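Local coordinates for protein putative isomerase (Sinorhizobium meliloti, PDB 2PPG) that is a putative isomerase of the enolase superfamily, with an N-terminal domain of the mandelate racemase/muconate lactonizing enzyme family and an enolase-like TIM-barrel domain, at residues T14-R19 / F51-L56; V57-E62 / I130-L135; E70-V75 / H318-A323; S185-S190 / A215-W220; L327-Q332 / P374-E379. One frame throughout, in Å; residues are numbered along the deposited sequence.

How the interactions relate
Interactions 1 and 2 both use strand 52-61 of the N-terminal sheet: the first pairs it with strand 7-17 by backbone bonds at a partly exposed place, while the second buries one of its faces under helix 119-140 with almost wholly hydrocarbon packing. Interaction 3, the nearest of the five to the middle of the chain, begins on the next strand of that sheet and joins it to a barrel loop through a buried carboxylate. Interaction 4 is parallel barrel pairing, its centre about 35 Å from that of interaction 2. Interaction 5 is a buried helix-turn contact, mostly apolar with one side-chain bond, whose turn also touches the helix of interaction 2.

Interaction 1. Residues T14-R19 / F51-L56; sequences TLTLPR and FDRSVL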
# COMPACT_ATOMS: atom_id res chain seq x y z
N THR A 14 2.61 20.89 45.83
CA THR A 14 1.55 21.46 45.03
C THR A 14 1.53 22.94 45.27
O THR A 14 1.87 23.41 46.34
CB THR A 14 0.18 20.89 45.40
OG1 THR A 14 0.07 20.82 46.83
CG2 THR A 14 -0.00 19.50 44.80
N LEU A 15 1.15 23.68 44.25
CA LEU A 15 0.86 25.08 44.39
C LEU A 15 -0.54 25.27 43.90
O LEU A 15 -0.85 24.93 42.75
CB LEU A 15 1.83 25.90 43.54
CG LEU A 15 1.69 27.43 43.55
CD1 LEU A 15 1.74 27.95 44.97
CD2 LEU A 15 2.80 28.06 42.72
N THR A 16 -1.41 25.80 44.77
CA THR A 16 -2.83 25.97 44.47
C THR A 16 -3.26 27.43 44.50
O THR A 16 -3.33 28.02 45.57
CB THR A 16 -3.70 25.19 45.48
OG1 THR A 16 -3.33 23.81 45.48
CG2 THR A 16 -5.18 25.33 45.15
N LEU A 17 -3.55 28.02 43.35
CA LEU A 17 -4.04 29.40 43.35
C LEU A 17 -5.51 29.48 42.98
O LEU A 17 -5.93 28.84 42.02
CB LEU A 17 -3.24 30.29 42.39
CG LEU A 17 -1.85 30.75 42.84
CD1 LEU A 17 -1.72 30.80 44.37
CD2 LEU A 17 -0.79 29.86 42.22
N PRO A 18 -6.28 30.29 43.73
CA PRO A 18 -7.70 30.46 43.43
C PRO A 18 -7.93 31.30 42.18
O PRO A 18 -7.11 32.17 41.86
CB PRO A 18 -8.25 31.16 44.68
CG PRO A 18 -7.09 31.91 45.23
CD PRO A 18 -5.86 31.12 44.88
N ARG A 19 -9.03 31.03 41.48
CA ARG A 19 -9.38 31.73 40.25
C ARG A 19 -10.61 32.60 40.45
O ARG A 19 -11.52 32.24 41.20
CB ARG A 19 -9.71 30.73 39.15
CG ARG A 19 -8.54 30.27 38.33
CD ARG A 19 -9.04 29.44 37.17
NE ARG A 19 -8.02 29.28 36.15
CZ ARG A 19 -7.71 30.21 35.25
NH1 ARG A 19 -6.76 29.97 34.36
NH2 ARG A 19 -8.33 31.38 35.24
N PHE A 51 -10.10 25.94 40.66
CA PHE A 51 -8.87 26.60 41.08
C PHE A 51 -7.70 26.18 40.18
O PHE A 51 -7.79 25.17 39.48
CB PHE A 51 -8.58 26.16 42.51
CG PHE A 51 -8.63 24.67 42.68
CD1 PHE A 51 -7.47 23.90 42.56
CD2 PHE A 51 -9.84 24.02 42.92
CE1 PHE A 51 -7.52 22.53 42.70
CE2 PHE A 51 -9.89 22.65 43.07
CZ PHE A 51 -8.72 21.90 42.96
N ASP A 52 -6.61 26.93 40.19
CA ASP A 52 -5.39 26.48 39.50
C ASP A 52 -4.48 25.76 40.47
O ASP A 52 -4.36 26.16 41.63
CB ASP A 52 -4.66 27.65 38.84
CG ASP A 52 -5.38 28.18 37.59
OD1 ASP A 52 -6.24 27.44 37.04
OD2 ASP A 52 -5.09 29.32 37.17
N ARG A 53 -3.83 24.70 39.99
CA ARG A 53 -2.95 23.87 40.80
C ARG A 53 -1.97 23.18 39.88
O ARG A 53 -2.30 22.92 38.73
CB ARG A 53 -3.76 22.83 41.57
CG ARG A 53 -2.95 22.05 42.61
CD ARG A 53 -3.83 21.13 43.43
NE ARG A 53 -4.63 20.21 42.61
CZ ARG A 53 -5.75 19.62 43.03
NH1 ARG A 53 -6.21 19.86 44.25
NH2 ARG A 53 -6.43 18.81 42.22
N SER A 54 -0.77 22.91 40.38
CA SER A 54 0.25 22.15 39.66
C SER A 54 1.25 21.52 40.63
O SER A 54 1.33 21.91 41.80
CB SER A 54 0.98 23.04 38.67
OG SER A 54 1.83 23.95 39.36
N VAL A 55 2.02 20.56 40.14
CA VAL A 55 3.03 19.91 40.96
C VAL A 55 4.42 20.44 40.62
O VAL A 55 4.79 20.48 39.46
CB VAL A 55 2.97 18.36 40.82
CG1 VAL A 55 4.12 17.70 41.60
CG2 VAL A 55 1.61 17.84 41.28
N LEU A 56 5.16 20.86 41.64
CA LEU A 56 6.52 21.34 41.49
C LEU A 56 7.48 20.42 42.23
O LEU A 56 7.17 19.91 43.32
CB LEU A 56 6.69 22.75 42.05
CG LEU A 56 6.15 23.93 41.23
CD1 LEU A 56 4.63 24.14 41.40
CD2 LEU A 56 6.91 25.19 41.63
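T14 to L17 pair antiparallel with D52 to V55, joining strands 7-17 and 52-61 in the sheet of the N-terminal domain of this enolase-superfamily protein. Backbone bonds form two reciprocal pairs. L15 N reaches S54 O at 3.0 Å and S54 N returns to L15 O; L17 N to D52 O and D52 N to L17 O are both 2.7 Å. At the non-hydrogen-bonded pair T16-R53, an alpha C-H takes part instead, with R53 CA 3.1 Å from L15 O.

Packing differs between the faces. On the face of L15 and S54, L15 CB meets L56 CD1 at 3.9 Å. On the face of T16 and R53, T16 CG2 comes within 3.7 Å of F51 CD1, and T16 OG1 lies alongside R53 CG. Arginine suits this place because F51 CE1 sits over its guanidinium while its NE and NH2 bond to the carbonyls of G73 and L74.

The charged contact lies where R19, past the end of strand 7-17, turns back to D52. Though poorly ordered, R19 has its chain extended from CG to NE, and NE makes a salt bridge to D52 OD1 at 2.7 Å. The planes stand 89° apart, and D52 OD2 lies over one guanidinium face.

Interaction 2. Residues V57-E62 / I130-L135; sequences VRIETE and IALWDL
I59 and A131 meet where helix 119-140 lies against strand 52-61, a strand-on-helix packing inside the N-terminal domain. The two axes pass 8.3 Å apart at an angle of 40°, close enough that small and branched side chains fill the gap. V57, I59 and T61 alternate along the strand and point to the helix, while R58 and E60 turn to the other face and pair there by a salt bridge.

I59 carries the contact through both branches. CG1 is anti to the carbonyl carbon (chi1 -58°), and the chain runs on extended, so that CG1 and CD1 lie along the A131 methyl, with CD1 to A131 CB 3.6 Å. The tip of CD1 continues to L132 CD1 at 3.9 Å. The other branch, CG2, faces L135 CD2 at 3.8 Å, the two side chains lying at about a right angle; L135 CD2 also rests 3.6 Å from I59 O. An alanine suits position 131 because its single methyl lets the strand come near: I59 CA and A131 CA are 6.2 Å apart.

Farther along, T61 and L135 approach tip to tip, T61 CG2 lying 3.7 Å from L135 CG. The threonine presents its methyl to the leucine, while OG1 accepts a weak hydrogen bond from A65 N. At the other end, V57 CG1 reaches A131 CB only at 4.3 Å.

All six touching residues are buried, and the packing between helix and strand is almost wholly hydrocarbon. The contact is therefore held by shape and exclusion of water, with the strand's polar backbone engaged by its neighbours in the sheet.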
# COMPACT_ATOMS: atom_id res chain seq x y z
N VAL A 57 8.64 20.22 41.62
CA VAL A 57 9.66 19.37 42.18
C VAL A 57 10.89 20.24 42.37
O VAL A 57 11.21 21.06 41.51
CB VAL A 57 9.91 18.13 41.27
CG1 VAL A 57 11.32 17.63 41.39
CG2 VAL A 57 8.96 17.02 41.63
N ARG A 58 11.54 20.06 43.51
CA ARG A 58 12.75 20.78 43.86
C ARG A 58 13.82 19.75 44.12
O ARG A 58 13.64 18.87 44.96
CB ARG A 58 12.50 21.61 45.12
CG ARG A 58 13.68 22.42 45.62
CD ARG A 58 13.42 22.87 47.05
NE ARG A 58 14.39 23.85 47.50
CZ ARG A 58 15.54 23.56 48.10
NH1 ARG A 58 16.36 24.53 48.46
NH2 ARG A 58 15.88 22.30 48.34
N ILE A 59 14.92 19.83 43.37
CA ILE A 59 15.99 18.84 43.45
C ILE A 59 17.29 19.52 43.85
O ILE A 59 17.67 20.52 43.26
CB ILE A 59 16.18 18.08 42.10
CG1 ILE A 59 14.88 17.39 41.69
CG2 ILE A 59 17.34 17.08 42.20
CD1 ILE A 59 15.01 16.38 40.57
N GLU A 60 17.97 18.97 44.85
CA GLU A 60 19.21 19.55 45.34
C GLU A 60 20.39 18.58 45.23
O GLU A 60 20.29 17.41 45.62
CB GLU A 60 19.04 20.04 46.78
CG GLU A 60 20.28 20.73 47.37
CD GLU A 60 20.06 21.28 48.78
OE1 GLU A 60 18.88 21.43 49.18
OE2 GLU A 60 21.06 21.56 49.48
N THR A 61 21.51 19.09 44.72
CA THR A 61 22.75 18.33 44.62
C THR A 61 23.52 18.35 45.94
O THR A 61 23.22 19.12 46.83
CB THR A 61 23.66 18.89 43.54
OG1 THR A 61 24.08 20.21 43.90
CG2 THR A 61 22.93 18.94 42.22
N GLU A 62 24.53 17.48 46.04
CA GLU A 62 25.37 17.37 47.23
C GLU A 62 26.07 18.68 47.61
O GLU A 62 26.28 18.94 48.79
CB GLU A 62 26.40 16.26 47.02
CG GLU A 62 26.79 15.53 48.28
CD GLU A 62 25.67 14.65 48.81
OE1 GLU A 62 24.98 14.01 47.99
OE2 GLU A 62 25.49 14.60 50.04
N ILE A 130 12.92 18.04 34.15
CA ILE A 130 13.11 19.47 34.02
C ILE A 130 14.07 19.97 35.11
O ILE A 130 15.03 20.68 34.81
CB ILE A 130 11.77 20.24 34.00
CG1 ILE A 130 10.98 19.87 32.74
CG2 ILE A 130 11.98 21.76 34.11
CD1 ILE A 130 9.58 20.45 32.67
N ALA A 131 13.85 19.53 36.35
CA ALA A 131 14.73 19.90 37.46
C ALA A 131 16.17 19.43 37.25
O ALA A 131 17.13 20.14 37.57
CB ALA A 131 14.18 19.38 38.76
N LEU A 132 16.32 18.22 36.69
CA LEU A 132 17.63 17.72 36.30
C LEU A 132 18.31 18.63 35.28
O LEU A 132 19.48 19.01 35.45
CB LEU A 132 17.53 16.29 35.76
CG LEU A 132 17.94 15.15 36.71
CD1 LEU A 132 17.95 15.52 38.19
CD2 LEU A 132 17.11 13.89 36.45
N TRP A 133 17.59 19.00 34.22
CA TRP A 133 18.17 19.85 33.20
C TRP A 133 18.51 21.21 33.80
O TRP A 133 19.56 21.79 33.49
CB TRP A 133 17.22 19.99 32.03
CG TRP A 133 17.29 18.83 31.10
CD1 TRP A 133 16.42 17.78 31.02
CD2 TRP A 133 18.31 18.57 30.12
NE1 TRP A 133 16.83 16.90 30.05
CE2 TRP A 133 17.98 17.36 29.49
CE3 TRP A 133 19.46 19.27 29.72
CZ2 TRP A 133 18.77 16.82 28.47
CZ3 TRP A 133 20.23 18.74 28.71
CH2 TRP A 133 19.89 17.53 28.09
N ASP A 134 17.63 21.69 34.68
CA ASP A 134 17.86 22.94 35.38
C ASP A 134 19.19 22.92 36.12
O ASP A 134 20.00 23.85 36.00
CB ASP A 134 16.72 23.21 36.36
CG ASP A 134 16.69 24.63 36.87
OD1 ASP A 134 16.85 25.56 36.03
OD2 ASP A 134 16.51 24.81 38.10
N LEU A 135 19.43 21.84 36.86
CA LEU A 135 20.70 21.64 37.54
C LEU A 135 21.89 21.68 36.59
O LEU A 135 22.89 22.35 36.84
CB LEU A 135 20.71 20.30 38.26
CG LEU A 135 20.48 20.22 39.77
CD1 LEU A 135 20.65 21.58 40.40
CD2 LEU A 135 19.14 19.62 40.10

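Interaction 3. Residues E70-V75 / H318-A323; sequences ETYGLV and HATIGA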
# COMPACT_ATOMS: atom_id res chain seq x y z
N GLU A 70 8.37 20.91 37.27
CA GLU A 70 6.96 21.18 37.42
C GLU A 70 6.18 20.36 36.40
O GLU A 70 6.56 20.27 35.23
CB GLU A 70 6.68 22.67 37.24
CG GLU A 70 5.24 23.09 37.58
CD GLU A 70 4.86 24.49 37.08
OE1 GLU A 70 5.65 25.12 36.35
OE2 GLU A 70 3.76 24.96 37.43
N THR A 71 5.09 19.77 36.84
CA THR A 71 4.21 19.05 35.93
C THR A 71 2.76 19.43 36.24
O THR A 71 2.52 20.34 37.02
CB THR A 71 4.48 17.53 35.97
OG1 THR A 71 3.63 16.85 35.04
CG2 THR A 71 4.28 16.98 37.40
N TYR A 72 1.80 18.76 35.60
CA TYR A 72 0.39 19.00 35.85
C TYR A 72 0.06 18.55 37.24
O TYR A 72 0.69 17.62 37.77
CB TYR A 72 -0.48 18.18 34.90
CG TYR A 72 -0.76 18.85 33.59
CD1 TYR A 72 0.28 19.29 32.75
CD2 TYR A 72 -2.06 19.02 33.16
CE1 TYR A 72 0.01 19.89 31.52
CE2 TYR A 72 -2.33 19.61 31.95
CZ TYR A 72 -1.30 20.05 31.13
OH TYR A 72 -1.63 20.64 29.93
N GLY A 73 -0.94 19.21 37.83
CA GLY A 73 -1.47 18.82 39.12
C GLY A 73 -2.93 19.17 39.22
O GLY A 73 -3.49 19.22 40.31
N LEU A 74 -3.54 19.42 38.06
CA LEU A 74 -4.95 19.73 37.94
C LEU A 74 -5.85 18.76 38.71
O LEU A 74 -6.73 19.18 39.45
CB LEU A 74 -5.35 19.72 36.46
CG LEU A 74 -5.43 21.03 35.67
CD1 LEU A 74 -4.66 22.19 36.30
CD2 LEU A 74 -5.01 20.80 34.23
N VAL A 75 -5.59 17.47 38.55
CA VAL A 75 -6.44 16.42 39.09
C VAL A 75 -5.60 15.37 39.79
O VAL A 75 -4.67 14.84 39.21
CB VAL A 75 -7.24 15.72 37.96
CG1 VAL A 75 -8.09 14.59 38.52
CG2 VAL A 75 -8.12 16.72 37.24
N HIS A 318 2.56 23.93 22.99
CA HIS A 318 1.38 24.16 23.81
C HIS A 318 1.79 24.88 25.09
O HIS A 318 2.90 24.69 25.61
CB HIS A 318 0.78 22.80 24.15
CG HIS A 318 -0.54 22.85 24.85
ND1 HIS A 318 -0.68 22.59 26.20
CD2 HIS A 318 -1.79 23.09 24.38
CE1 HIS A 318 -1.96 22.69 26.53
NE2 HIS A 318 -2.65 23.00 25.45
N ALA A 319 0.90 25.74 25.59
CA ALA A 319 1.09 26.40 26.87
C ALA A 319 -0.20 26.26 27.70
O ALA A 319 -1.30 26.31 27.15
CB ALA A 319 1.46 27.86 26.68
N THR A 320 -0.06 26.08 29.01
CA THR A 320 -1.23 25.82 29.83
C THR A 320 -1.19 26.45 31.23
O THR A 320 -0.39 27.35 31.50
CB THR A 320 -1.48 24.31 29.91
OG1 THR A 320 -2.74 24.06 30.54
CG2 THR A 320 -0.34 23.60 30.69
N ILE A 321 -2.08 25.99 32.11
CA ILE A 321 -2.10 26.37 33.51
C ILE A 321 -0.85 25.85 34.18
O ILE A 321 -0.50 24.69 34.03
CB ILE A 321 -3.32 25.72 34.22
CG1 ILE A 321 -4.62 26.38 33.76
CG2 ILE A 321 -3.14 25.72 35.76
CD1 ILE A 321 -5.82 25.47 33.81
N GLY A 322 -0.17 26.72 34.92
CA GLY A 322 1.02 26.31 35.66
C GLY A 322 1.72 27.54 36.19
O GLY A 322 1.40 28.66 35.79
N ALA A 323 2.69 27.33 37.08
CA ALA A 323 3.41 28.44 37.70
C ALA A 323 4.25 29.20 36.68
O ALA A 323 4.29 30.43 36.70
CB ALA A 323 4.29 27.94 38.83
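The N-terminal and barrel domains are joined here by E70 and Y72 of strand 66-72 and L74 in the loop that follows, which meet the loop between barrel strand 314-315 and helix 325-336. In the enolase superfamily the active site lies where these two domains come together, consistent with this buried crossing lying near that region.

E70 makes the polar join. Its CG is anti to the backbone N (chi1 -171°) and the chain stays extended, carrying the carboxylate to the start of the helix. A323 N donates to the syn lone pair of E70 OE2 at 2.6 Å, with an N-H...O angle of 161°. S54 OG also bonds to OE2, and F326 N bonds to OE1. A carboxylate suits this place because its two oxygens can accept from several N-H groups at a helix beginning and from the S54 hydroxyl. G322 fits beside it, since a side chain there would press on E70 OE2.

Y72 and T320 meet tip to tip. T320 CG2 lies 3.3 Å from Y72 OH and 3.7 Å from Y72 CZ, approaching the ring obliquely. The same hydroxyl is at the edge of the H318 imidazole, 4.0 Å from H318 CE1, while H318 ND1 is bonded to E292. The tyrosine ring also stacks with H295 and packs on Y116 of a second subunit, so domain and subunit contacts converge on it.

L74 adds a purely apolar contact, its CD1 resting 3.9 Å from I321 CG2.

Interaction 4. Residues S185-S190 / A215-W220; sequences SFKFAS and ACDMHW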
# COMPACT_ATOMS: atom_id res chain seq x y z
N SER A 185 -1.50 36.88 16.23
CA SER A 185 -1.89 35.48 16.04
C SER A 185 -2.84 35.12 17.17
O SER A 185 -2.64 35.55 18.31
CB SER A 185 -0.68 34.55 16.06
OG SER A 185 0.10 34.71 14.90
N PHE A 186 -3.88 34.36 16.86
CA PHE A 186 -4.96 34.12 17.80
C PHE A 186 -5.47 32.69 17.70
O PHE A 186 -5.40 32.08 16.63
CB PHE A 186 -6.10 35.14 17.57
CG PHE A 186 -5.64 36.56 17.71
CD1 PHE A 186 -5.74 37.22 18.93
CD2 PHE A 186 -5.04 37.22 16.64
CE1 PHE A 186 -5.26 38.52 19.07
CE2 PHE A 186 -4.57 38.51 16.78
CZ PHE A 186 -4.66 39.16 17.99
N LYS A 187 -5.95 32.16 18.81
CA LYS A 187 -6.67 30.89 18.81
C LYS A 187 -7.86 30.98 19.75
O LYS A 187 -7.72 31.39 20.90
CB LYS A 187 -5.75 29.75 19.24
CG LYS A 187 -6.33 28.37 18.99
CD LYS A 187 -5.38 27.29 19.44
CE LYS A 187 -5.47 27.06 20.93
NZ LYS A 187 -4.27 26.32 21.40
N PHE A 188 -9.03 30.60 19.28
CA PHE A 188 -10.20 30.48 20.15
C PHE A 188 -10.58 29.02 20.33
O PHE A 188 -10.39 28.20 19.43
CB PHE A 188 -11.39 31.24 19.56
CG PHE A 188 -11.93 30.65 18.29
CD1 PHE A 188 -13.03 29.79 18.32
CD2 PHE A 188 -11.37 30.97 17.08
CE1 PHE A 188 -13.55 29.26 17.16
CE2 PHE A 188 -11.89 30.43 15.91
CZ PHE A 188 -12.98 29.58 15.96
N ALA A 189 -11.13 28.70 21.50
CA ALA A 189 -11.63 27.34 21.77
C ALA A 189 -13.06 27.20 21.27
O ALA A 189 -13.89 28.07 21.51
CB ALA A 189 -11.56 27.03 23.27
N SER A 190 -13.34 26.10 20.58
CA SER A 190 -14.71 25.82 20.10
C SER A 190 -15.77 25.50 21.18
O SER A 190 -16.94 25.75 20.95
CB SER A 190 -14.71 24.77 18.99
OG SER A 190 -14.43 23.48 19.50
N ALA A 215 -6.50 30.67 14.50
CA ALA A 215 -6.65 29.24 14.53
C ALA A 215 -7.87 28.86 15.37
O ALA A 215 -8.42 29.70 16.09
CB ALA A 215 -5.39 28.60 15.08
N CYS A 216 -8.29 27.61 15.25
CA CYS A 216 -9.39 27.08 16.03
C CYS A 216 -9.01 25.79 16.77
O CYS A 216 -8.57 24.81 16.16
CB CYS A 216 -10.58 26.81 15.14
SG CYS A 216 -11.96 26.05 16.02
N ASP A 217 -9.17 25.79 18.09
CA ASP A 217 -8.93 24.59 18.87
C ASP A 217 -10.27 23.86 19.06
O ASP A 217 -11.12 24.31 19.80
CB ASP A 217 -8.29 24.95 20.21
CG ASP A 217 -8.00 23.74 21.10
OD1 ASP A 217 -8.46 22.61 20.80
OD2 ASP A 217 -7.30 23.91 22.12
N MSE A 218 -10.42 22.72 18.39
CA MSE A 218 -11.71 22.03 18.33
C MSE A 218 -12.01 21.00 19.41
O MSE A 218 -13.07 20.39 19.42
CB MSE A 218 -11.86 21.39 16.97
CG MSE A 218 -11.96 22.40 15.88
SE MSE A 218 -11.67 21.55 14.18
CE MSE A 218 -11.16 23.16 13.23
N HIS A 219 -11.06 20.79 20.32
CA HIS A 219 -11.30 19.95 21.49
C HIS A 219 -11.86 18.54 21.20
O HIS A 219 -12.85 18.13 21.82
CB HIS A 219 -12.17 20.68 22.53
CG HIS A 219 -11.41 21.63 23.39
ND1 HIS A 219 -10.93 22.85 22.93
CD2 HIS A 219 -11.02 21.55 24.69
CE1 HIS A 219 -10.28 23.46 23.90
NE2 HIS A 219 -10.32 22.70 24.98
N TRP A 220 -11.25 17.84 20.25
CA TRP A 220 -11.34 16.37 20.17
C TRP A 220 -12.70 15.74 19.79
O TRP A 220 -12.76 14.93 18.88
CB TRP A 220 -10.84 15.73 21.46
CG TRP A 220 -9.43 16.09 21.82
CD1 TRP A 220 -8.29 15.54 21.33
CD2 TRP A 220 -9.02 17.06 22.80
NE1 TRP A 220 -7.19 16.11 21.92
CE2 TRP A 220 -7.61 17.05 22.83
CE3 TRP A 220 -9.70 17.95 23.64
CZ2 TRP A 220 -6.87 17.89 23.66
CZ3 TRP A 220 -8.96 18.78 24.47
CH2 TRP A 220 -7.56 18.74 24.48
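K187 and A215 lie side by side in neighbouring parallel strands, 185-189 and 213-217, and the lysine side chain runs forward along its partner strand. Its CB stands 4.1 Å from A215 O. CG is anti to the backbone N (chi1 -168°), which sends the chain along the strand pair, and K187 CG lies 4.0 Å from A215 CB; alanine is small enough to be passed in this way. CD continues toward D217, and a bend at chi3 (81°) lays CE on it, K187 CE being 3.6 Å from D217 CB. At the tip, NZ makes a long salt bridge to D217 OD2, at 3.9 Å. Its stronger partners lie outside the pair: NZ forms salt bridges with E243 and E344 and a hydrogen bond with Y159 OH.

On the opposite face, F188 and C216 make a sulfur-aromatic contact. C216 SG stands obliquely off the ring, 37° from its normal and 3.7 Å from F188 CZ. This face packs on helices 197-208 and 224-234, where an aromatic ring and a small thiol suit the apolar surroundings.

The backbones are joined by A215 N to F186 O, D217 N to F188 O at 3.0 Å, and S190 N to D217 O, with a weaker bond from F188 N to A215 O. After the strand, H219 N bonds back to D217 OD1 at 3.2 Å in an Asx turn.

Parallel strands 185-189 and 213-217, joined through helix 197-208, form a beta-alpha-beta unit of the TIM barrel, with K187 and D217 on one face and F188 and C216 under the helices on the other.

Interaction 5. Residues L327-Q332 / P374-E379; sequences LAASLQ and PGLGVE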
# COMPACT_ATOMS: atom_id res chain seq x y z
N LEU A 327 6.76 26.03 31.79
CA LEU A 327 6.70 26.96 30.64
C LEU A 327 8.09 27.52 30.31
O LEU A 327 8.43 27.72 29.15
CB LEU A 327 5.73 28.10 30.90
CG LEU A 327 5.72 29.28 29.92
CD1 LEU A 327 5.20 28.87 28.56
CD2 LEU A 327 4.87 30.39 30.47
N ALA A 328 8.91 27.76 31.33
CA ALA A 328 10.25 28.25 31.07
C ALA A 328 11.09 27.17 30.39
O ALA A 328 11.89 27.46 29.48
CB ALA A 328 10.89 28.73 32.33
N ALA A 329 10.90 25.91 30.79
CA ALA A 329 11.51 24.80 30.07
C ALA A 329 11.07 24.85 28.61
O ALA A 329 11.88 24.74 27.69
CB ALA A 329 11.13 23.48 30.70
N SER A 330 9.78 25.07 28.38
CA SER A 330 9.26 25.12 27.02
C SER A 330 9.96 26.17 26.14
O SER A 330 10.27 25.91 24.97
CB SER A 330 7.75 25.37 27.03
OG SER A 330 7.21 25.07 25.77
N LEU A 331 10.23 27.33 26.73
CA LEU A 331 10.93 28.41 26.04
C LEU A 331 12.40 28.10 25.77
O LEU A 331 12.91 28.42 24.70
CB LEU A 331 10.82 29.70 26.84
CG LEU A 331 9.39 30.22 26.97
CD1 LEU A 331 9.45 31.58 27.63
CD2 LEU A 331 8.70 30.29 25.59
N GLN A 332 13.07 27.49 26.73
CA GLN A 332 14.45 27.05 26.54
C GLN A 332 14.57 26.03 25.41
O GLN A 332 15.47 26.13 24.56
CB GLN A 332 15.01 26.44 27.84
CG GLN A 332 15.36 27.45 28.92
CD GLN A 332 16.55 28.35 28.56
OE1 GLN A 332 17.39 28.00 27.72
NE2 GLN A 332 16.63 29.50 29.22
N PRO A 374 21.26 31.06 34.03
CA PRO A 374 21.61 29.67 33.73
C PRO A 374 20.46 28.71 34.09
O PRO A 374 19.52 29.11 34.78
CB PRO A 374 22.82 29.39 34.64
CG PRO A 374 23.15 30.66 35.34
CD PRO A 374 21.92 31.53 35.26
N GLY A 375 20.54 27.47 33.61
CA GLY A 375 19.44 26.52 33.77
C GLY A 375 18.21 27.03 33.05
O GLY A 375 18.29 27.54 31.93
N LEU A 376 17.06 26.88 33.69
CA LEU A 376 15.81 27.39 33.16
C LEU A 376 15.81 28.91 33.08
O LEU A 376 15.19 29.49 32.18
CB LEU A 376 14.64 26.97 34.05
CG LEU A 376 13.94 25.64 33.81
CD1 LEU A 376 14.78 24.68 32.98
CD2 LEU A 376 13.57 25.03 35.17
N GLY A 377 16.49 29.55 34.03
CA GLY A 377 16.52 31.01 34.08
C GLY A 377 15.33 31.60 34.82
O GLY A 377 15.28 32.80 35.04
N VAL A 378 14.37 30.75 35.19
CA VAL A 378 13.28 31.16 36.08
C VAL A 378 13.25 30.24 37.29
O VAL A 378 13.72 29.11 37.22
CB VAL A 378 11.89 31.16 35.39
CG1 VAL A 378 12.01 31.51 33.93
CG2 VAL A 378 11.20 29.83 35.55
N GLU A 379 12.71 30.74 38.40
CA GLU A 379 12.58 29.96 39.64
C GLU A 379 11.35 30.45 40.39
O GLU A 379 10.83 31.51 40.08
CB GLU A 379 13.81 30.13 40.52
CG GLU A 379 15.04 29.41 40.02
CD GLU A 379 16.31 29.83 40.75
OE1 GLU A 379 16.21 30.37 41.87
OE2 GLU A 379 17.41 29.62 40.20
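A328 and V378 form the tight part of this contact, where helix 325-336 meets the turn leading into strand 378-380. V378 has a chi1 of -32°, away from the staggered positions, and straddles the alanine methyl: A328 CB is 3.4 Å from both V378 CG1 and V378 CG2. Alanine suits so close an approach because its side chain is a single methyl.

The packing is slacker around L376. Its CD1 is 4.5 Å from A329 CB, and its CB is equally far from A328 CB. L376 belongs to a type II' turn from P374 to G377; G375 adopts backbone angles that favour glycine, and at G377 a CB would jam against L376 O, while the exposed P374 faces away from the helix.

Q332 supplies the polar edge. Bent at chi2 (-68°), it brings NE2 to L376 O at 3.3 Å, with an N-H...O angle of 146° and the donor well above the carbonyl plane. Its OE1 accepts from C145 N, and D134 OD1 of helix 119-140 bonds to L376 N.

An amide suits this buried place between a carbonyl and an N-H: it can donate to one and accept from the other while itself uncharged.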